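Local coordinates for extracellular solute-binding protein, family 1 (Bifidobacterium longum subsp. infantis ATCC 15697, PDB 3QUF) that probably captures a solute, perhaps a sugar as many relatives do, outside the cell and hands it to an ABC transporter for import, at residues A[177-182]-A[239-244]; A[166-171]-A[233-238]; A[30-35]-A[84-89]; A[104-109]-A[303-308]; A[133-138]-A[337-342]. All coordinates share one frame; numbering follows the deposited sequence.

Interaction 1. Residues A[177-182]-A[239-244]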
# COMPACT_ATOMS: atom_id res chain seq x y z
N ALA A 177 22.78 -5.48 -10.27
CA ALA A 177 22.13 -4.18 -10.23
C ALA A 177 20.90 -4.20 -9.34
O ALA A 177 20.71 -3.30 -8.52
CB ALA A 177 21.75 -3.72 -11.65
N PHE A 178 20.06 -5.22 -9.51
CA PHE A 178 18.74 -5.23 -8.91
C PHE A 178 18.23 -6.65 -8.75
O PHE A 178 18.41 -7.52 -9.63
CB PHE A 178 17.79 -4.43 -9.81
CG PHE A 178 16.37 -4.41 -9.34
CD1 PHE A 178 16.07 -3.98 -8.05
CD2 PHE A 178 15.32 -4.81 -10.17
CE1 PHE A 178 14.75 -3.95 -7.61
CE2 PHE A 178 14.01 -4.78 -9.74
CZ PHE A 178 13.72 -4.35 -8.45
N LEU A 179 17.64 -6.90 -7.59
CA LEU A 179 16.91 -8.12 -7.35
C LEU A 179 15.60 -7.74 -6.72
O LEU A 179 15.50 -6.72 -6.00
CB LEU A 179 17.67 -9.04 -6.41
CG LEU A 179 18.98 -9.63 -6.86
CD1 LEU A 179 19.52 -10.43 -5.67
CD2 LEU A 179 18.80 -10.51 -8.10
N GLU A 180 14.59 -8.57 -6.95
CA GLU A 180 13.28 -8.32 -6.36
C GLU A 180 12.55 -9.60 -5.99
O GLU A 180 12.74 -10.62 -6.61
CB GLU A 180 12.45 -7.53 -7.34
CG GLU A 180 11.20 -6.94 -6.75
CD GLU A 180 10.60 -5.84 -7.64
OE1 GLU A 180 10.81 -5.88 -8.87
OE2 GLU A 180 9.94 -4.98 -7.09
N ASP A 181 11.78 -9.52 -4.92
CA ASP A 181 10.92 -10.61 -4.49
C ASP A 181 9.66 -10.62 -5.40
O ASP A 181 8.84 -9.74 -5.28
CB ASP A 181 10.53 -10.38 -3.03
CG ASP A 181 9.56 -11.42 -2.49
OD1 ASP A 181 9.59 -12.60 -2.94
OD2 ASP A 181 8.75 -11.03 -1.60
N PHE A 182 9.59 -11.57 -6.33
CA PHE A 182 8.40 -11.78 -7.21
C PHE A 182 7.41 -12.86 -6.69
O PHE A 182 6.45 -13.18 -7.40
CB PHE A 182 8.84 -12.20 -8.61
CG PHE A 182 9.82 -11.30 -9.24
CD1 PHE A 182 9.61 -9.92 -9.23
CD2 PHE A 182 10.93 -11.80 -9.88
CE1 PHE A 182 10.53 -9.06 -9.83
CE2 PHE A 182 11.85 -10.95 -10.48
CZ PHE A 182 11.65 -9.58 -10.46
N PRO A 239 17.00 -9.75 -13.35
CA PRO A 239 17.67 -10.97 -13.86
C PRO A 239 16.88 -12.26 -13.57
O PRO A 239 16.08 -12.28 -12.64
CB PRO A 239 19.00 -10.93 -13.12
CG PRO A 239 18.64 -10.39 -11.75
CD PRO A 239 17.55 -9.34 -12.04
N GLN A 240 17.08 -13.33 -14.36
CA GLN A 240 16.29 -14.56 -14.13
C GLN A 240 16.64 -15.15 -12.76
O GLN A 240 15.82 -15.82 -12.16
CB GLN A 240 16.46 -15.64 -15.23
CG GLN A 240 15.86 -15.24 -16.60
CD GLN A 240 16.92 -14.60 -17.47
OE1 GLN A 240 17.82 -13.93 -16.95
NE2 GLN A 240 16.87 -14.85 -18.79
N LYS A 241 17.83 -14.86 -12.27
CA LYS A 241 18.26 -15.33 -10.96
C LYS A 241 17.46 -14.71 -9.83
O LYS A 241 17.57 -15.17 -8.69
CB LYS A 241 19.76 -15.10 -10.74
CG LYS A 241 20.15 -13.70 -10.40
CD LYS A 241 21.64 -13.59 -10.37
CE LYS A 241 22.08 -12.18 -10.13
NZ LYS A 241 23.54 -12.02 -10.10
N SER A 242 16.65 -13.70 -10.15
CA SER A 242 15.76 -13.10 -9.16
C SER A 242 14.47 -13.90 -8.94
O SER A 242 13.83 -13.74 -7.92
CB SER A 242 15.45 -11.65 -9.56
OG SER A 242 15.04 -10.92 -8.43
N VAL A 243 14.09 -14.80 -9.88
CA VAL A 243 12.86 -15.58 -9.68
C VAL A 243 13.09 -16.60 -8.60
O VAL A 243 14.09 -17.34 -8.65
CB VAL A 243 12.37 -16.34 -10.93
CG1 VAL A 243 11.13 -17.20 -10.56
CG2 VAL A 243 12.03 -15.37 -12.02
N GLY A 244 12.17 -16.65 -7.64
CA GLY A 244 12.23 -17.62 -6.56
C GLY A 244 12.89 -17.05 -5.30
O GLY A 244 12.80 -17.64 -4.23
O HOH W 1 11.59 -13.49 -6.35
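Leu179 and Ser242 come closest in backbone, 5.4 Å from CA to CA, where the chain leaving strand 176-178 runs past the short 3-10 turn 240-242. The polar link is the serine hydroxyl. A chi1 of -158° swings the Ser242 hydroxyl away from its own backbone N and across the gap, where OG accepts from Glu180 N at 2.8 Å, an almost straight bond at 174°. Two residues on, a water ties the segments again, accepting from Phe182 N at 2.8 Å and lying 2.7 Å from Ser242 O. Apolar contacts fill in round these bonds. Leu179 CD2 meets Pro239 CG at 3.7 Å, the two side chains crossing at about a right angle. Phe182 brings CE2 to 3.8 Å from Ser242 CB, while Val243 CA lies at the edge of its ring. One face of that ring is taken from within its own segment, Glu180 O standing 3.8 Å above its centre. The arrangement fastens an interhelix loop to the chain beyond a sheet strand: Leu179 continues into Val250 of helix 247-255 and Leu259 of strand 259-264, Phe178 meets the ring of Phe141, and Phe182 and Val243 both rest on Val391 of helix 376-391.

Interaction 2. Residues A[166-171]-A[233-238]; sequences MGKKIN and AKAGVI
Val237 and Ala235, at a helix end closed by a Schellman motif, press on Gly167 and Lys168 of helix 160-172. Ala235 comes first: its CB lies 4.0 Å from CD of Lys168, whose chain bends at chi3 (-80°) where it passes the methyl, and carries NZ to a salt bridge with Glu165. The carbonyl of Ala235 faces the same helix, and a water joins it to the amide of Asn171, 2.8 Å from Ala235 O and 2.9 Å from Asn171 ND2. Gly236 then turns the chain out of the helix with a positive phi of 86°. At these angles a side chain would jam against the preceding carbonyl, so the turn depends on its absence. Its N bonds back to Ala233 O, and its own O lies 3.1 Å from Asn171 ND2. Val237 follows as the apolar knob of the contact. With CG1 anti to the backbone N (177°), CG2 is left to press on the helix backbone, 3.7 Å from CA of Gly167. Here too the glycine matters, since a CB on Gly167 would collide with Val237 CG1; the bare CA lets loop and helix come this close. Beyond the helix pair, Asn171 OD1 accepts from Ala177 N, tying the place to the strand that follows, while Val237 also touches Phe163. A second water completes the seam, 3.2 Å from Asn171 OD1 and 2.9 Å from Val237 O.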
# COMPACT_ATOMS: atom_id res chain seq x y z
N MSE A 166 21.72 2.34 -16.08
CA MSE A 166 22.50 2.22 -14.84
C MSE A 166 22.72 0.76 -14.47
O MSE A 166 23.83 0.38 -14.07
CB MSE A 166 21.80 2.93 -13.69
CG MSE A 166 22.58 2.98 -12.38
SE MSE A 166 21.44 3.32 -10.86
CE MSE A 166 20.22 1.79 -11.06
N GLY A 167 21.68 -0.04 -14.62
CA GLY A 167 21.73 -1.45 -14.26
C GLY A 167 22.76 -2.19 -15.11
O GLY A 167 23.48 -3.06 -14.60
N LYS A 168 22.79 -1.89 -16.40
CA LYS A 168 23.67 -2.60 -17.33
C LYS A 168 25.11 -2.37 -16.93
O LYS A 168 25.92 -3.30 -16.96
CB LYS A 168 23.41 -2.18 -18.78
CG LYS A 168 22.07 -2.69 -19.30
CD LYS A 168 21.85 -2.59 -20.80
CE LYS A 168 21.46 -1.20 -21.26
NZ LYS A 168 21.65 -1.09 -22.75
N LYS A 169 25.40 -1.13 -16.54
CA LYS A 169 26.73 -0.74 -16.11
C LYS A 169 27.13 -1.42 -14.81
O LYS A 169 28.27 -1.84 -14.66
CB LYS A 169 26.82 0.76 -15.93
CG LYS A 169 26.67 1.56 -17.22
CD LYS A 169 26.72 3.07 -16.92
CE LYS A 169 26.39 3.95 -18.14
NZ LYS A 169 25.89 5.31 -17.70
N ILE A 170 26.21 -1.49 -13.85
CA ILE A 170 26.51 -2.17 -12.60
C ILE A 170 26.78 -3.64 -12.86
O ILE A 170 27.67 -4.23 -12.24
CB ILE A 170 25.34 -2.02 -11.57
CG1 ILE A 170 25.26 -0.58 -11.05
CG2 ILE A 170 25.51 -3.00 -10.41
CD1 ILE A 170 23.94 -0.30 -10.21
N ASN A 171 26.02 -4.26 -13.76
CA ASN A 171 26.15 -5.70 -13.95
C ASN A 171 27.48 -6.03 -14.58
O ASN A 171 28.07 -7.07 -14.26
CB ASN A 171 25.00 -6.27 -14.76
CG ASN A 171 23.70 -6.36 -13.95
OD1 ASN A 171 23.72 -6.55 -12.73
ND2 ASN A 171 22.58 -6.25 -14.63
N ALA A 233 14.13 -6.58 -17.97
CA ALA A 233 14.46 -8.00 -17.87
C ALA A 233 15.35 -8.42 -19.05
O ALA A 233 16.32 -9.14 -18.86
CB ALA A 233 13.23 -8.85 -17.84
N LYS A 234 15.00 -7.97 -20.25
CA LYS A 234 15.74 -8.39 -21.45
C LYS A 234 17.16 -7.82 -21.43
O LYS A 234 18.09 -8.44 -21.99
CB LYS A 234 14.99 -7.96 -22.72
CG LYS A 234 13.68 -8.71 -22.95
CD LYS A 234 13.91 -10.18 -23.36
CE LYS A 234 12.62 -10.92 -23.78
NZ LYS A 234 12.95 -12.24 -24.46
N ALA A 235 17.31 -6.68 -20.77
CA ALA A 235 18.59 -6.02 -20.57
C ALA A 235 19.46 -6.67 -19.48
O ALA A 235 20.61 -6.26 -19.32
CB ALA A 235 18.39 -4.54 -20.28
N GLY A 236 18.93 -7.64 -18.75
CA GLY A 236 19.65 -8.28 -17.66
C GLY A 236 19.53 -7.54 -16.32
O GLY A 236 20.07 -8.01 -15.32
N VAL A 237 18.79 -6.43 -16.29
CA VAL A 237 18.68 -5.59 -15.07
C VAL A 237 17.68 -6.18 -14.06
O VAL A 237 17.94 -6.15 -12.86
CB VAL A 237 18.36 -4.11 -15.44
CG1 VAL A 237 18.16 -3.21 -14.18
CG2 VAL A 237 19.50 -3.56 -16.32
N ILE A 238 16.58 -6.76 -14.54
CA ILE A 238 15.75 -7.65 -13.72
C ILE A 238 16.12 -9.10 -14.13
O ILE A 238 15.59 -9.62 -15.12
CB ILE A 238 14.26 -7.43 -13.92
CG1 ILE A 238 13.88 -5.97 -13.63
CG2 ILE A 238 13.50 -8.33 -12.99
CD1 ILE A 238 12.41 -5.61 -13.93
O HOH W 2 20.64 -6.90 -12.02
O HOH W 3 22.67 -6.24 -17.48

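Interaction 3. Residues A[30-35]-A[84-89]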
# COMPACT_ATOMS: atom_id res chain seq x y z
N THR A 30 -23.24 4.90 26.95
CA THR A 30 -23.56 4.20 25.73
C THR A 30 -22.52 3.12 25.53
O THR A 30 -21.33 3.41 25.50
CB THR A 30 -23.50 5.16 24.53
OG1 THR A 30 -24.50 6.19 24.70
CG2 THR A 30 -23.75 4.40 23.20
N LYS A 31 -22.98 1.88 25.41
CA LYS A 31 -22.11 0.74 25.15
C LYS A 31 -21.94 0.53 23.65
O LYS A 31 -22.93 0.35 22.95
CB LYS A 31 -22.75 -0.51 25.74
CG LYS A 31 -22.97 -0.44 27.23
CD LYS A 31 -23.34 -1.80 27.77
CE LYS A 31 -22.47 -2.88 27.18
NZ LYS A 31 -21.07 -2.85 27.68
N ILE A 32 -20.70 0.50 23.17
CA ILE A 32 -20.39 0.15 21.77
C ILE A 32 -19.32 -0.92 21.70
O ILE A 32 -18.62 -1.16 22.71
CB ILE A 32 -19.99 1.36 20.91
CG1 ILE A 32 -18.79 2.13 21.52
CG2 ILE A 32 -21.22 2.28 20.77
CD1 ILE A 32 -18.26 3.26 20.60
N SER A 33 -19.24 -1.61 20.55
CA SER A 33 -18.25 -2.63 20.34
C SER A 33 -17.39 -2.32 19.13
O SER A 33 -17.80 -1.61 18.21
CB SER A 33 -18.90 -4.00 20.16
OG SER A 33 -19.87 -3.92 19.14
N PHE A 34 -16.17 -2.85 19.13
CA PHE A 34 -15.21 -2.66 18.05
C PHE A 34 -14.60 -4.01 17.79
O PHE A 34 -14.04 -4.60 18.73
CB PHE A 34 -14.17 -1.64 18.48
CG PHE A 34 -13.00 -1.42 17.53
CD1 PHE A 34 -13.05 -1.65 16.18
CD2 PHE A 34 -11.80 -0.93 18.06
CE1 PHE A 34 -11.93 -1.44 15.36
CE2 PHE A 34 -10.69 -0.72 17.25
CZ PHE A 34 -10.74 -0.98 15.94
N TYR A 35 -14.80 -4.56 16.60
CA TYR A 35 -14.13 -5.79 16.21
C TYR A 35 -12.97 -5.35 15.36
O TYR A 35 -13.14 -4.91 14.23
CB TYR A 35 -15.04 -6.73 15.44
CG TYR A 35 -14.41 -8.08 15.18
CD1 TYR A 35 -13.79 -8.76 16.21
CD2 TYR A 35 -14.41 -8.65 13.95
CE1 TYR A 35 -13.19 -10.02 16.00
CE2 TYR A 35 -13.82 -9.91 13.72
CZ TYR A 35 -13.21 -10.56 14.74
OH TYR A 35 -12.64 -11.81 14.59
N PRO A 84 -20.81 -5.62 15.24
CA PRO A 84 -19.92 -4.70 15.94
C PRO A 84 -20.20 -3.27 15.50
O PRO A 84 -20.37 -3.01 14.30
CB PRO A 84 -18.52 -5.12 15.49
CG PRO A 84 -18.69 -6.00 14.35
CD PRO A 84 -20.10 -6.54 14.35
N THR A 85 -20.20 -2.34 16.44
CA THR A 85 -20.43 -0.95 16.08
C THR A 85 -19.37 -0.37 15.17
O THR A 85 -19.67 0.49 14.29
CB THR A 85 -20.54 -0.07 17.34
OG1 THR A 85 -21.14 -0.77 18.42
CG2 THR A 85 -21.33 1.19 17.02
N ILE A 86 -18.12 -0.73 15.42
CA ILE A 86 -16.97 -0.28 14.67
C ILE A 86 -16.21 -1.51 14.20
O ILE A 86 -16.14 -2.53 14.90
CB ILE A 86 -16.05 0.58 15.51
CG1 ILE A 86 -16.78 1.77 16.12
CG2 ILE A 86 -14.84 1.07 14.67
CD1 ILE A 86 -16.27 2.20 17.49
N PHE A 87 -15.71 -1.43 12.99
CA PHE A 87 -14.96 -2.52 12.39
C PHE A 87 -14.03 -1.97 11.30
O PHE A 87 -14.06 -0.77 10.97
CB PHE A 87 -15.88 -3.63 11.89
CG PHE A 87 -16.93 -3.15 10.96
CD1 PHE A 87 -16.67 -3.00 9.61
CD2 PHE A 87 -18.18 -2.77 11.46
CE1 PHE A 87 -17.66 -2.49 8.75
CE2 PHE A 87 -19.16 -2.28 10.60
CZ PHE A 87 -18.88 -2.12 9.26
N ASN A 88 -13.24 -2.85 10.69
CA ASN A 88 -12.31 -2.43 9.67
C ASN A 88 -12.62 -2.94 8.29
O ASN A 88 -13.02 -4.09 8.12
CB ASN A 88 -10.89 -2.89 10.05
CG ASN A 88 -10.33 -2.16 11.25
OD1 ASN A 88 -10.10 -2.74 12.31
ND2 ASN A 88 -10.13 -0.81 11.11
N LEU A 89 -12.45 -2.05 7.30
CA LEU A 89 -12.48 -2.39 5.91
C LEU A 89 -11.03 -2.60 5.49
O LEU A 89 -10.22 -1.67 5.52
CB LEU A 89 -13.11 -1.29 5.09
CG LEU A 89 -14.57 -0.95 5.44
CD1 LEU A 89 -15.05 0.22 4.60
CD2 LEU A 89 -15.49 -2.13 5.27
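Phe34 and Ile86 pair in register on parallel strands 30-36 and 86-89, within a beta-alpha-beta crossover: strand 57-63, helix 67-79 and strand 86-89, with strand 30-36 between its two strands. The short segments diverge by 24°. Ile86 N bonds to Ser33 O at 2.9 Å and Tyr35 N to Ile86 O, but ahead of the pairing side chains stand in for backbone. Thr85 OG1 accepts from Ser33 N at 3.0 Å, nearly straight at 174°, and Ser33 OG accepts from Thr85 N at 3.1 Å, a reciprocal clasp. With a valine in place of Thr85, Ser33 N would probably be left without its mate and the clasp would be halved. On the face of Phe34 and Ile86 the bumps interlock. CG1 of Ile86 stands opposite the carbonyl carbon and sends CD1 to meet CD1 of Ile32 at 3.8 Å; CG2, opposite the backbone N, fits beside the phenylalanine ring, 3.6 Å from CD1 of Phe34. Ala317 and Phe320 of helix 311-324 close over Ile86. On the reverse face the Pro84 ring fills the hollow beside the start of the Tyr35 side chain, CB to CB 3.8 Å, before the tyrosine leads off to stack on Tyr70. Asn88 OD1 accepts from Tyr37 N, which holds its amide at the edge of the Phe34 ring, planes 67° apart, with CE1 of Phe34 3.8 Å from Asn88 OD1.

Interaction 4. Residues A[104-109]-A[303-308]; sequences LDISGE and FAIASR
An Asx turn and a type II beta turn shape the loop that Leu104 and Ile106 lay along strand 295-305, on the side of the sheet covered by helix 311-324. The contact begins with one short backbone bond: Leu104 N gives to Ile305 O at 2.7 Å, with an N-H...O angle of 169°. The other half of the exchange passes through a water, which accepts from Ile305 N at 2.9 Å and sits 2.8 Å from Leu104 O. At this one residue the exchange resembles a strand pairing with a water in one of its two bonds. Beside these bonds the side chains of Leu104 and Ile305 lie alongside each other and point the same way; Leu104 CG is turned away from its backbone N (chi1 -177°), which brings CD2 to 3.9 Å from Ile305 CG2. Ile106 adds a looser touch, its CG2 4.5 Å from CD1 of Ile305. Ile305 goes on to Ala317 and Lys318 of the helix, and Leu104 to Lys314. Ser307 stands next to the Leu104 backbone and turns its hydroxyl to Gly101 O.

The loop holds its own shape. Asp105 OD1 takes two donors, Ser107 N at 2.9 Å and Ser107 OG at 2.6 Å, Ser107 OG meeting OD1 on its syn lone pair; Glu109 N closes the next turn onto Ile106 O. Two donors on one oxygen would fix the rotation of the carboxylate and are likely to steady its negative charge; the turns are held by bonds within the loop, apart from those that join Leu104 to Ile305, where polar exchange and apolar cover act together.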
# COMPACT_ATOMS: atom_id res chain seq x y z
N LEU A 104 -22.05 2.15 7.52
CA LEU A 104 -22.74 3.44 7.55
C LEU A 104 -22.13 4.40 6.54
O LEU A 104 -20.93 4.52 6.46
CB LEU A 104 -22.60 4.07 8.93
CG LEU A 104 -23.31 5.41 9.19
CD1 LEU A 104 -24.81 5.22 9.15
CD2 LEU A 104 -22.86 5.95 10.60
N ASP A 105 -22.97 5.09 5.77
CA ASP A 105 -22.51 6.22 4.95
C ASP A 105 -22.05 7.37 5.83
O ASP A 105 -22.89 7.99 6.54
CB ASP A 105 -23.69 6.64 4.07
CG ASP A 105 -23.38 7.85 3.18
OD1 ASP A 105 -22.26 8.37 3.21
OD2 ASP A 105 -24.33 8.26 2.44
N ILE A 106 -20.75 7.65 5.81
CA ILE A 106 -20.13 8.69 6.61
C ILE A 106 -19.69 9.88 5.76
O ILE A 106 -18.96 10.77 6.21
CB ILE A 106 -19.03 8.12 7.52
CG1 ILE A 106 -17.95 7.41 6.69
CG2 ILE A 106 -19.67 7.19 8.59
CD1 ILE A 106 -16.72 7.02 7.55
N SER A 107 -20.24 9.95 4.55
CA SER A 107 -19.96 11.08 3.65
C SER A 107 -20.19 12.41 4.38
O SER A 107 -21.20 12.59 5.05
CB SER A 107 -20.87 11.04 2.43
OG SER A 107 -20.74 9.84 1.71
N GLY A 108 -19.24 13.31 4.23
CA GLY A 108 -19.39 14.69 4.72
C GLY A 108 -19.15 14.89 6.20
O GLY A 108 -19.30 16.01 6.71
N GLU A 109 -18.87 13.81 6.93
CA GLU A 109 -18.73 13.96 8.38
C GLU A 109 -17.49 14.81 8.70
O GLU A 109 -16.45 14.73 8.03
CB GLU A 109 -18.62 12.60 9.08
CG GLU A 109 -19.92 11.83 9.12
CD GLU A 109 -20.97 12.33 10.13
OE1 GLU A 109 -20.64 13.17 10.99
OE2 GLU A 109 -22.12 11.84 10.08
N PHE A 303 -11.49 2.44 8.79
CA PHE A 303 -12.42 2.27 9.90
C PHE A 303 -13.82 2.61 9.46
O PHE A 303 -14.03 3.60 8.78
CB PHE A 303 -12.02 3.17 11.06
CG PHE A 303 -10.71 2.78 11.67
CD1 PHE A 303 -9.51 3.08 11.04
CD2 PHE A 303 -10.67 2.04 12.85
CE1 PHE A 303 -8.29 2.65 11.59
CE2 PHE A 303 -9.45 1.64 13.38
CZ PHE A 303 -8.28 1.93 12.74
N ALA A 304 -14.78 1.80 9.88
CA ALA A 304 -16.17 1.92 9.48
C ALA A 304 -17.09 1.74 10.68
O ALA A 304 -16.69 1.16 11.72
CB ALA A 304 -16.48 0.87 8.40
N ILE A 305 -18.29 2.28 10.56
CA ILE A 305 -19.33 2.17 11.57
C ILE A 305 -20.48 1.30 10.99
O ILE A 305 -20.80 1.38 9.81
CB ILE A 305 -19.84 3.59 11.97
CG1 ILE A 305 -18.71 4.44 12.54
CG2 ILE A 305 -21.02 3.49 12.95
CD1 ILE A 305 -19.05 5.90 12.84
N ALA A 306 -21.12 0.51 11.85
CA ALA A 306 -22.25 -0.35 11.47
C ALA A 306 -23.45 0.52 11.10
O ALA A 306 -23.86 1.40 11.89
CB ALA A 306 -22.65 -1.26 12.61
N SER A 307 -24.07 0.23 9.97
CA SER A 307 -25.36 0.84 9.68
C SER A 307 -26.48 0.30 10.58
O SER A 307 -27.46 1.01 10.84
CB SER A 307 -25.70 0.68 8.21
OG SER A 307 -25.77 -0.70 7.93
N ARG A 308 -26.34 -0.94 11.05
CA ARG A 308 -27.28 -1.56 11.97
C ARG A 308 -26.80 -1.39 13.40
O ARG A 308 -26.11 -2.27 13.97
CB ARG A 308 -27.49 -3.03 11.62
CG ARG A 308 -28.46 -3.76 12.52
CD ARG A 308 -29.30 -4.73 11.79
NE ARG A 308 -28.48 -5.73 11.13
CZ ARG A 308 -28.06 -6.84 11.71
NH1 ARG A 308 -27.32 -7.68 11.01
NH2 ARG A 308 -28.37 -7.12 12.96
O HOH W 4 -18.77 3.60 8.07

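Interaction 5. Residues A[133-138]-A[337-342]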
# COMPACT_ATOMS: atom_id res chain seq x y z
N PRO A 133 -9.57 5.82 6.35
CA PRO A 133 -8.21 5.48 6.70
C PRO A 133 -7.54 6.65 7.40
O PRO A 133 -7.84 7.81 7.08
CB PRO A 133 -7.55 5.27 5.34
CG PRO A 133 -8.26 6.22 4.43
CD PRO A 133 -9.63 6.50 5.04
N VAL A 134 -6.67 6.36 8.35
CA VAL A 134 -5.90 7.40 8.97
C VAL A 134 -4.39 7.20 8.86
O VAL A 134 -3.63 8.09 9.29
CB VAL A 134 -6.27 7.60 10.44
CG1 VAL A 134 -7.76 8.03 10.53
CG2 VAL A 134 -5.98 6.31 11.26
N SER A 135 -3.96 6.09 8.27
CA SER A 135 -2.55 5.77 8.26
C SER A 135 -2.22 4.97 7.02
O SER A 135 -3.12 4.42 6.37
CB SER A 135 -2.15 5.00 9.51
OG SER A 135 -2.86 3.81 9.56
N ALA A 136 -0.93 4.90 6.70
CA ALA A 136 -0.48 4.32 5.44
C ALA A 136 0.90 3.75 5.63
O ALA A 136 1.66 4.12 6.52
CB ALA A 136 -0.45 5.38 4.34
N TRP A 137 1.22 2.83 4.74
CA TRP A 137 2.57 2.34 4.58
C TRP A 137 3.13 2.83 3.25
O TRP A 137 2.36 3.18 2.34
CB TRP A 137 2.53 0.81 4.58
CG TRP A 137 1.79 0.22 3.41
CD1 TRP A 137 0.45 -0.08 3.32
CD2 TRP A 137 2.35 -0.15 2.13
NE1 TRP A 137 0.14 -0.55 2.07
CE2 TRP A 137 1.29 -0.65 1.34
CE3 TRP A 137 3.64 -0.13 1.60
CZ2 TRP A 137 1.49 -1.07 0.03
CZ3 TRP A 137 3.83 -0.56 0.29
CH2 TRP A 137 2.76 -1.02 -0.47
N VAL A 138 4.45 2.79 3.14
CA VAL A 138 5.14 3.15 1.91
C VAL A 138 6.29 2.20 1.61
O VAL A 138 6.81 1.50 2.49
CB VAL A 138 5.65 4.58 1.95
CG1 VAL A 138 4.49 5.56 2.06
CG2 VAL A 138 6.69 4.75 3.06
N ALA A 337 1.95 1.20 15.35
CA ALA A 337 1.82 0.41 14.16
C ALA A 337 3.00 0.57 13.21
O ALA A 337 3.09 -0.19 12.26
CB ALA A 337 0.51 0.74 13.43
N GLY A 338 3.85 1.56 13.43
CA GLY A 338 4.96 1.85 12.52
C GLY A 338 4.56 2.39 11.14
O GLY A 338 5.23 2.15 10.13
N THR A 339 3.47 3.14 11.10
CA THR A 339 2.92 3.66 9.87
C THR A 339 2.99 5.17 9.83
O THR A 339 3.47 5.82 10.78
CB THR A 339 1.48 3.19 9.72
OG1 THR A 339 0.78 3.47 10.93
CG2 THR A 339 1.44 1.66 9.41
N LEU A 340 2.57 5.73 8.70
CA LEU A 340 2.55 7.16 8.49
C LEU A 340 1.12 7.69 8.56
O LEU A 340 0.18 7.05 8.14
CB LEU A 340 3.12 7.52 7.12
CG LEU A 340 4.56 7.10 6.88
CD1 LEU A 340 4.99 7.48 5.43
CD2 LEU A 340 5.53 7.70 7.86
N SER A 341 0.97 8.90 9.08
CA SER A 341 -0.35 9.50 9.17
C SER A 341 -0.85 9.98 7.81
O SER A 341 -0.09 10.66 7.08
CB SER A 341 -0.29 10.70 10.14
OG SER A 341 -1.46 11.48 10.05
N LEU A 342 -2.12 9.73 7.50
CA LEU A 342 -2.78 10.35 6.36
C LEU A 342 -3.52 11.66 6.66
O LEU A 342 -4.20 12.21 5.79
CB LEU A 342 -3.75 9.34 5.73
CG LEU A 342 -3.13 8.17 5.00
CD1 LEU A 342 -4.26 7.18 4.60
CD2 LEU A 342 -2.38 8.64 3.70
O HOH W 5 -1.62 2.03 11.09
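Ser135 and Ser341 form a non-hydrogen-bonded antiparallel pair and Ala136 and Leu340 the hydrogen-bonded one beside it, although the touching parts run 123° apart, so the ladder is brief. Leu340 N gives an almost straight bond (177°) to Ala136 O at 2.9 Å, and the return bond from Ala136 N to Leu340 O, at 2.8 Å, is more bent. Farther along, Leu342 N reaches Val134 O at 2.9 Å from 54° out of the carbonyl plane. Leu342 CG stands opposite its carbonyl carbon, beside the backbone N, which turns the methyls to the strand: CD1 packs on Pro133 CB at 3.9 Å and CD2 on Ala136 CB at 3.8 Å. With only an alanine in place of Leu342, the space between Pro133 and Ala136 would probably open, and each would lose this methyl contact. At the other end Leu340 CD1 meets Val138 CG1 at 3.9 Å. A water bridges Ser135 OG at 2.7 Å and Thr339 OG1 at 2.8 Å. Thus the leucines pack with Phe362 of helix 355-362, the water joins hydroxyls on a face that also touches Phe333, and two ladder bonds plus a third from Leu342 N hold strand 340-341 to strand 135-144.

How the interactions relate
Interactions 1 and 2 lie together at one end of the molecule and 3 and 4 at the other, the centres of 1 and 3 about 43 Å apart, in keeping with the two lobes of a solute-binding protein; interaction 5 lies nearer the middle. Phe182 packing on Ile238 joins the first pair. Strands 86-89 and 295-305 join the second through Thr85 O to Ala306 N and Phe87 O to Ala304 N, while strand 295-305 also neighbours strand 135-144 of interaction 5. Interactions 1, 3 and 4 are buried, 2 and 5 partly so. Interaction 3 has direct bonds and tight apolar fit; 2 relies on waters and glycines; 1, 4 and 5 mix direct bonds with a single water bridge.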